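Local coordinates for protein tRNA (guanine-N(1)-)-methyltransferase (Corynebacterium diphtheriae, PDB 7KFF) that catalyses methyl transfer from S-adenosylmethionine to N1 of a guanine in tRNA, probably G37 beside the anticodon, as a dimeric knotted SPOUT-family methyltransferase, at residues L53-D66 with V76-V89. Residues are numbered along the deposited sequence; the frame is centred on the assembly and turned at random.
Sequences LRLWAEDAHKSVDD and VMKPTVWGPALDDV
Trp56 lies flat on helix 79-90, with Ala85 CA 3.5 Å from the centroid of its five-membered ring and almost on the ring normal, a CH-pi contact. Leu55 CB lies over the rim of the opposite face. The Trp56 CG stands anti to the carbonyl carbon (chi1 -71°), and the ring runs along the helix until CH2 meets Val89 CG2. A second CH-pi contact is made by Leu53, whose CD1 sits over the six-membered ring of Trp82, while CD2 approaches Trp82 NE1 at 3.6 Å. From the helix, Val81 turns both methyls to segment 53-66: CG1 packs on Leu53 CD1, CG2 against Ser63 O. Beyond it, the bent selenomethionine Met77 brings CE to Leu53 CD2 and Val64 CG2.

Polar contacts secure both ends. Trp56 NE1 donates to Asp88 OD2 (2.8 Å, nearly straight at 172°); the acceptor lies in the indole plane, but the N-H comes from above the carboxylate plane. In the short antiparallel hairpin, Asp66 and Val76 form a hydrogen-bonded pair, Val76 N reaching Asp66 O at 2.8 Å. Lys78, the N-cap residue, gives its backbone N to Val64 O (2.9 Å) and stretches its side chain along 63-66 to a weak bond from NZ to Ser63 OG.

The hairpin leads straight into helix 79-90 beside the parallel sheet of this SPOUT-type enzyme, the Met77 side chain about 7 Å from bound S-adenosylhomocysteine. Leu53, Trp82 and Val89 rest on Ile22 of strand 17-23; Asp87 salt-bridges Arg246 of the second subunit. Trp82 NE1 is buried without a partner, its ring meeting apolar groups here, whereas the bond to Asp88 would limit rotation of the Trp56 indole.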
loop_
_atom_site.group_PDB
_atom_site.type_symbol
_atom_site.label_atom_id
_atom_site.label_comp_id
_atom_site.label_asym_id
_atom_site.label_seq_id
_atom_site.Cartn_x
_atom_site.Cartn_y
_atom_site.Cartn_z
ATOM N N LEU A 53 9.618 -19.977 0.316
ATOM C CA LEU A 53 9.061 -20.782 -0.770
ATOM C C LEU A 53 10.056 -21.800 -1.305
ATOM O O LEU A 53 9.657 -22.875 -1.775
ATOM C CB LEU A 53 8.615 -19.840 -1.891
ATOM C CG LEU A 53 7.986 -20.484 -3.136
ATOM C CD1 LEU A 53 6.658 -21.140 -2.810
ATOM C CD2 LEU A 53 7.876 -19.455 -4.251
ATOM N N ARG A 54 11.352 -21.483 -1.257
ATOM C CA ARG A 54 12.353 -22.403 -1.793
ATOM C C ARG A 54 12.426 -23.716 -1.033
ATOM O O ARG A 54 12.973 -24.692 -1.565
ATOM C CB ARG A 54 13.721 -21.731 -1.809
ATOM C CG ARG A 54 13.775 -20.596 -2.797
ATOM C CD ARG A 54 15.196 -20.093 -3.050
ATOM N NE ARG A 54 15.095 -18.746 -3.595
ATOM C CZ ARG A 54 14.919 -18.441 -4.874
ATOM N NH1 ARG A 54 14.845 -19.389 -5.796
ATOM N NH2 ARG A 54 14.795 -17.176 -5.226
ATOM N N LEU A 55 11.881 -23.779 0.180
ATOM C CA LEU A 55 11.832 -25.055 0.878
ATOM C C LEU A 55 11.112 -26.097 0.046
ATOM O O LEU A 55 11.369 -27.289 0.198
ATOM C CB LEU A 55 11.092 -24.897 2.203
ATOM C CG LEU A 55 11.815 -24.129 3.303
ATOM C CD1 LEU A 55 10.882 -23.929 4.497
ATOM C CD2 LEU A 55 13.073 -24.863 3.719
ATOM N N TRP A 56 10.209 -25.664 -0.834
ATOM C CA TRP A 56 9.410 -26.562 -1.649
ATOM C C TRP A 56 9.949 -26.723 -3.072
ATOM O O TRP A 56 9.299 -27.362 -3.905
ATOM C CB TRP A 56 7.955 -26.087 -1.663
ATOM C CG TRP A 56 7.261 -26.293 -0.349
ATOM C CD1 TRP A 56 6.606 -27.421 0.053
ATOM C CD2 TRP A 56 7.166 -25.367 0.747
ATOM N NE1 TRP A 56 6.115 -27.260 1.322
ATOM C CE2 TRP A 56 6.434 -26.002 1.768
ATOM C CE3 TRP A 56 7.611 -24.062 0.953
ATOM C CZ2 TRP A 56 6.131 -25.370 2.970
ATOM C CZ3 TRP A 56 7.317 -23.441 2.140
ATOM C CH2 TRP A 56 6.577 -24.088 3.137
ATOM N N ALA A 57 11.120 -26.176 -3.372
ATOM C CA ALA A 57 11.725 -26.350 -4.688
ATOM C C ALA A 57 12.528 -27.645 -4.697
ATOM O O ALA A 57 13.313 -27.905 -3.779
ATOM C CB ALA A 57 12.619 -25.166 -5.041
ATOM N N GLU A 58 12.338 -28.446 -5.741
ATOM C CA GLU A 58 12.887 -29.799 -5.748
ATOM C C GLU A 58 14.303 -29.856 -6.310
ATOM O O GLU A 58 15.178 -30.507 -5.729
ATOM C CB GLU A 58 11.976 -30.732 -6.550
ATOM C CG GLU A 58 10.636 -31.025 -5.888
ATOM C CD GLU A 58 10.765 -31.857 -4.617
ATOM O OE1 GLU A 58 11.880 -31.949 -4.059
ATOM O OE2 GLU A 58 9.744 -32.428 -4.176
ATOM N N ASP A 59 14.536 -29.208 -7.445
ATOM C CA ASP A 59 15.843 -29.274 -8.081
ATOM C C ASP A 59 16.932 -28.782 -7.132
ATOM O O ASP A 59 16.668 -28.124 -6.118
ATOM C CB ASP A 59 15.843 -28.435 -9.357
ATOM C CG ASP A 59 15.347 -27.018 -9.124
ATOM O OD1 ASP A 59 14.576 -26.804 -8.165
ATOM O OD2 ASP A 59 15.732 -26.126 -9.904
ATOM N N ALA A 60 18.179 -29.130 -7.465
ATOM C CA ALA A 60 19.311 -28.656 -6.678
ATOM C C ALA A 60 19.421 -27.140 -6.726
ATOM O O ALA A 60 19.936 -26.522 -5.786
ATOM C CB ALA A 60 20.604 -29.289 -7.192
ATOM N N HIS A 61 18.933 -26.528 -7.804
ATOM C CA HIS A 61 19.012 -25.089 -7.997
ATOM C C HIS A 61 17.969 -24.316 -7.199
ATOM O O HIS A 61 18.031 -23.084 -7.170
ATOM C CB HIS A 61 18.838 -24.772 -9.486
ATOM C CG HIS A 61 19.981 -25.223 -10.338
ATOM N ND1 HIS A 61 21.281 -25.243 -9.883
ATOM C CD2 HIS A 61 20.024 -25.668 -11.618
ATOM C CE1 HIS A 61 22.076 -25.679 -10.843
ATOM N NE2 HIS A 61 21.338 -25.944 -11.906
ATOM N N LYS A 62 17.031 -25.001 -6.545
ATOM C CA LYS A 62 15.960 -24.356 -5.778
ATOM C C LYS A 62 15.200 -23.339 -6.631
ATOM O O LYS A 62 14.917 -22.212 -6.208
ATOM C CB LYS A 62 16.491 -23.718 -4.495
ATOM C CG LYS A 62 17.423 -24.617 -3.686
ATOM C CD LYS A 62 16.737 -25.893 -3.218
ATOM C CE LYS A 62 16.028 -25.708 -1.878
ATOM N NZ LYS A 62 15.207 -26.899 -1.501
ATOM N N SER A 63 14.848 -23.760 -7.843
ATOM C CA SER A 63 14.182 -22.884 -8.793
ATOM C C SER A 63 12.711 -22.724 -8.437
ATOM O O SER A 63 12.016 -23.702 -8.150
ATOM C CB SER A 63 14.294 -23.463 -10.200
ATOM O OG SER A 63 13.689 -22.604 -11.141
ATOM N N VAL A 64 12.231 -21.484 -8.469
ATOM C CA VAL A 64 10.831 -21.193 -8.187
ATOM C C VAL A 64 10.113 -20.542 -9.364
ATOM O O VAL A 64 8.922 -20.220 -9.248
ATOM C CB VAL A 64 10.659 -20.338 -6.918
ATOM C CG1 VAL A 64 11.277 -21.018 -5.722
ATOM C CG2 VAL A 64 11.228 -18.950 -7.140
ATOM N N ASP A 65 10.803 -20.314 -10.482
ATOM C CA ASP A 65 10.231 -19.558 -11.588
ATOM C C ASP A 65 10.746 -20.102 -12.910
ATOM O O ASP A 65 11.767 -20.793 -12.964
ATOM C CB ASP A 65 10.540 -18.058 -11.485
ATOM C CG ASP A 65 12.023 -17.768 -11.416
ATOM O OD1 ASP A 65 12.603 -17.902 -10.319
ATOM O OD2 ASP A 65 12.605 -17.415 -12.450
ATOM N N ASP A 66 10.021 -19.787 -13.980
ATOM C CA ASP A 66 10.309 -20.317 -15.308
ATOM C C ASP A 66 9.689 -19.385 -16.345
ATOM O O ASP A 66 8.868 -18.522 -16.024
ATOM C CB ASP A 66 9.783 -21.763 -15.393
ATOM C CG ASP A 66 10.391 -22.586 -16.516
ATOM O OD1 ASP A 66 11.290 -22.112 -17.246
ATOM O OD2 ASP A 66 9.950 -23.748 -16.628
ATOM N N VAL A 76 7.633 -16.477 -14.506
ATOM C CA VAL A 76 6.394 -16.785 -13.804
ATOM C C VAL A 76 6.709 -17.824 -12.746
ATOM O O VAL A 76 7.456 -18.768 -13.001
ATOM C CB VAL A 76 5.349 -17.336 -14.798
ATOM C CG1 VAL A 76 4.090 -17.767 -14.099
ATOM C CG2 VAL A 76 5.052 -16.302 -15.872
HETATM N N MSE A 77 6.145 -17.658 -11.560
HETATM C CA MSE A 77 6.417 -18.633 -10.517
HETATM C C MSE A 77 5.691 -19.957 -10.712
HETATM O O MSE A 77 4.545 -19.991 -11.179
HETATM C CB MSE A 77 6.096 -18.091 -9.144
HETATM C CG MSE A 77 6.837 -16.805 -8.784
HETATM SE SE MSE A 77 6.564 -16.048 -7.056
HETATM C CE MSE A 77 8.306 -16.172 -6.252
ATOM N N LYS A 78 6.383 -21.038 -10.314
ATOM C CA LYS A 78 6.056 -22.386 -10.760
ATOM C C LYS A 78 4.940 -23.015 -9.938
ATOM O O LYS A 78 5.017 -23.021 -8.702
ATOM C CB LYS A 78 7.294 -23.279 -10.584
ATOM C CG LYS A 78 8.437 -23.024 -11.539
ATOM C CD LYS A 78 9.614 -23.968 -11.222
ATOM C CE LYS A 78 10.525 -24.199 -12.399
ATOM N NZ LYS A 78 11.723 -25.024 -12.034
ATOM N N PRO A 79 3.933 -23.613 -10.582
ATOM C CA PRO A 79 2.912 -24.351 -9.819
ATOM C C PRO A 79 3.453 -25.532 -9.051
ATOM O O PRO A 79 2.927 -25.844 -7.977
ATOM C CB PRO A 79 1.900 -24.810 -10.883
ATOM C CG PRO A 79 2.231 -24.136 -12.094
ATOM C CD PRO A 79 3.620 -23.551 -12.016
ATOM N N THR A 80 4.474 -26.218 -9.570
ATOM C CA THR A 80 4.985 -27.409 -8.894
ATOM C C THR A 80 5.712 -27.084 -7.589
ATOM O O THR A 80 5.983 -27.997 -6.797
ATOM C CB THR A 80 5.901 -28.211 -9.817
ATOM O OG1 THR A 80 6.959 -27.351 -10.262
ATOM C CG2 THR A 80 5.122 -28.776 -11.029
ATOM N N VAL A 81 6.013 -25.813 -7.346
ATOM C CA VAL A 81 6.531 -25.337 -6.061
ATOM C C VAL A 81 5.419 -24.742 -5.207
ATOM O O VAL A 81 5.263 -25.102 -4.039
ATOM C CB VAL A 81 7.680 -24.336 -6.303
ATOM C CG1 VAL A 81 8.227 -23.821 -4.972
ATOM C CG2 VAL A 81 8.786 -24.988 -7.133
ATOM N N TRP A 82 4.597 -23.869 -5.804
ATOM C CA TRP A 82 3.540 -23.200 -5.054
ATOM C C TRP A 82 2.466 -24.152 -4.531
ATOM O O TRP A 82 1.941 -23.945 -3.432
ATOM C CB TRP A 82 2.890 -22.105 -5.899
ATOM C CG TRP A 82 3.566 -20.814 -5.713
ATOM C CD1 TRP A 82 4.391 -20.160 -6.596
ATOM C CD2 TRP A 82 3.495 -19.995 -4.545
ATOM N NE1 TRP A 82 4.823 -18.973 -6.040
ATOM C CE2 TRP A 82 4.302 -18.858 -4.777
ATOM C CE3 TRP A 82 2.832 -20.116 -3.324
ATOM C CZ2 TRP A 82 4.464 -17.865 -3.825
ATOM C CZ3 TRP A 82 2.993 -19.122 -2.388
ATOM C CH2 TRP A 82 3.822 -18.024 -2.637
ATOM N N GLY A 83 2.048 -25.128 -5.322
ATOM C CA GLY A 83 0.978 -26.006 -4.911
ATOM C C GLY A 83 1.306 -26.753 -3.630
ATOM O O GLY A 83 0.563 -26.700 -2.639
ATOM N N PRO A 84 2.442 -27.456 -3.611
ATOM C CA PRO A 84 2.847 -28.135 -2.361
ATOM C C PRO A 84 3.015 -27.186 -1.186
ATOM O O PRO A 84 2.652 -27.540 -0.060
ATOM C CB PRO A 84 4.148 -28.843 -2.761
ATOM C CG PRO A 84 3.952 -29.101 -4.252
ATOM C CD PRO A 84 3.273 -27.872 -4.758
ATOM N N ALA A 85 3.561 -25.984 -1.413
ATOM C CA ALA A 85 3.729 -25.018 -0.334
ATOM C C ALA A 85 2.383 -24.643 0.261
ATOM O O ALA A 85 2.205 -24.627 1.485
ATOM C CB ALA A 85 4.451 -23.783 -0.871
ATOM N N LEU A 86 1.412 -24.334 -0.593
ATOM C CA LEU A 86 0.104 -23.954 -0.087
ATOM C C LEU A 86 -0.601 -25.123 0.587
ATOM O O LEU A 86 -1.330 -24.925 1.567
ATOM C CB LEU A 86 -0.745 -23.407 -1.236
ATOM C CG LEU A 86 -0.320 -22.013 -1.705
ATOM C CD1 LEU A 86 -0.926 -21.728 -3.072
ATOM C CD2 LEU A 86 -0.751 -20.986 -0.693
ATOM N N ASP A 87 -0.423 -26.341 0.061
ATOM C CA ASP A 87 -1.002 -27.523 0.690
ATOM C C ASP A 87 -0.480 -27.671 2.120
ATOM O O ASP A 87 -1.241 -27.927 3.056
ATOM C CB ASP A 87 -0.596 -28.783 -0.079
ATOM C CG ASP A 87 -1.231 -28.918 -1.467
ATOM O OD1 ASP A 87 -2.162 -28.159 -1.836
ATOM O OD2 ASP A 87 -0.761 -29.811 -2.228
ATOM N N ASP A 88 0.834 -27.525 2.294
ATOM C CA ASP A 88 1.460 -27.760 3.594
ATOM C C ASP A 88 1.112 -26.653 4.579
ATOM O O ASP A 88 0.830 -26.918 5.757
ATOM C CB ASP A 88 2.975 -27.854 3.416
ATOM C CG ASP A 88 3.434 -29.187 2.822
ATOM O OD1 ASP A 88 2.605 -30.106 2.615
ATOM O OD2 ASP A 88 4.657 -29.330 2.577
ATOM N N VAL A 89 1.124 -25.401 4.127
ATOM C CA VAL A 89 0.863 -24.318 5.070
ATOM C C VAL A 89 -0.589 -24.316 5.534
ATOM O O VAL A 89 -0.895 -23.818 6.622
ATOM C CB VAL A 89 1.282 -22.972 4.452
ATOM C CG1 VAL A 89 0.762 -21.808 5.261
ATOM C CG2 VAL A 89 2.783 -22.927 4.300
#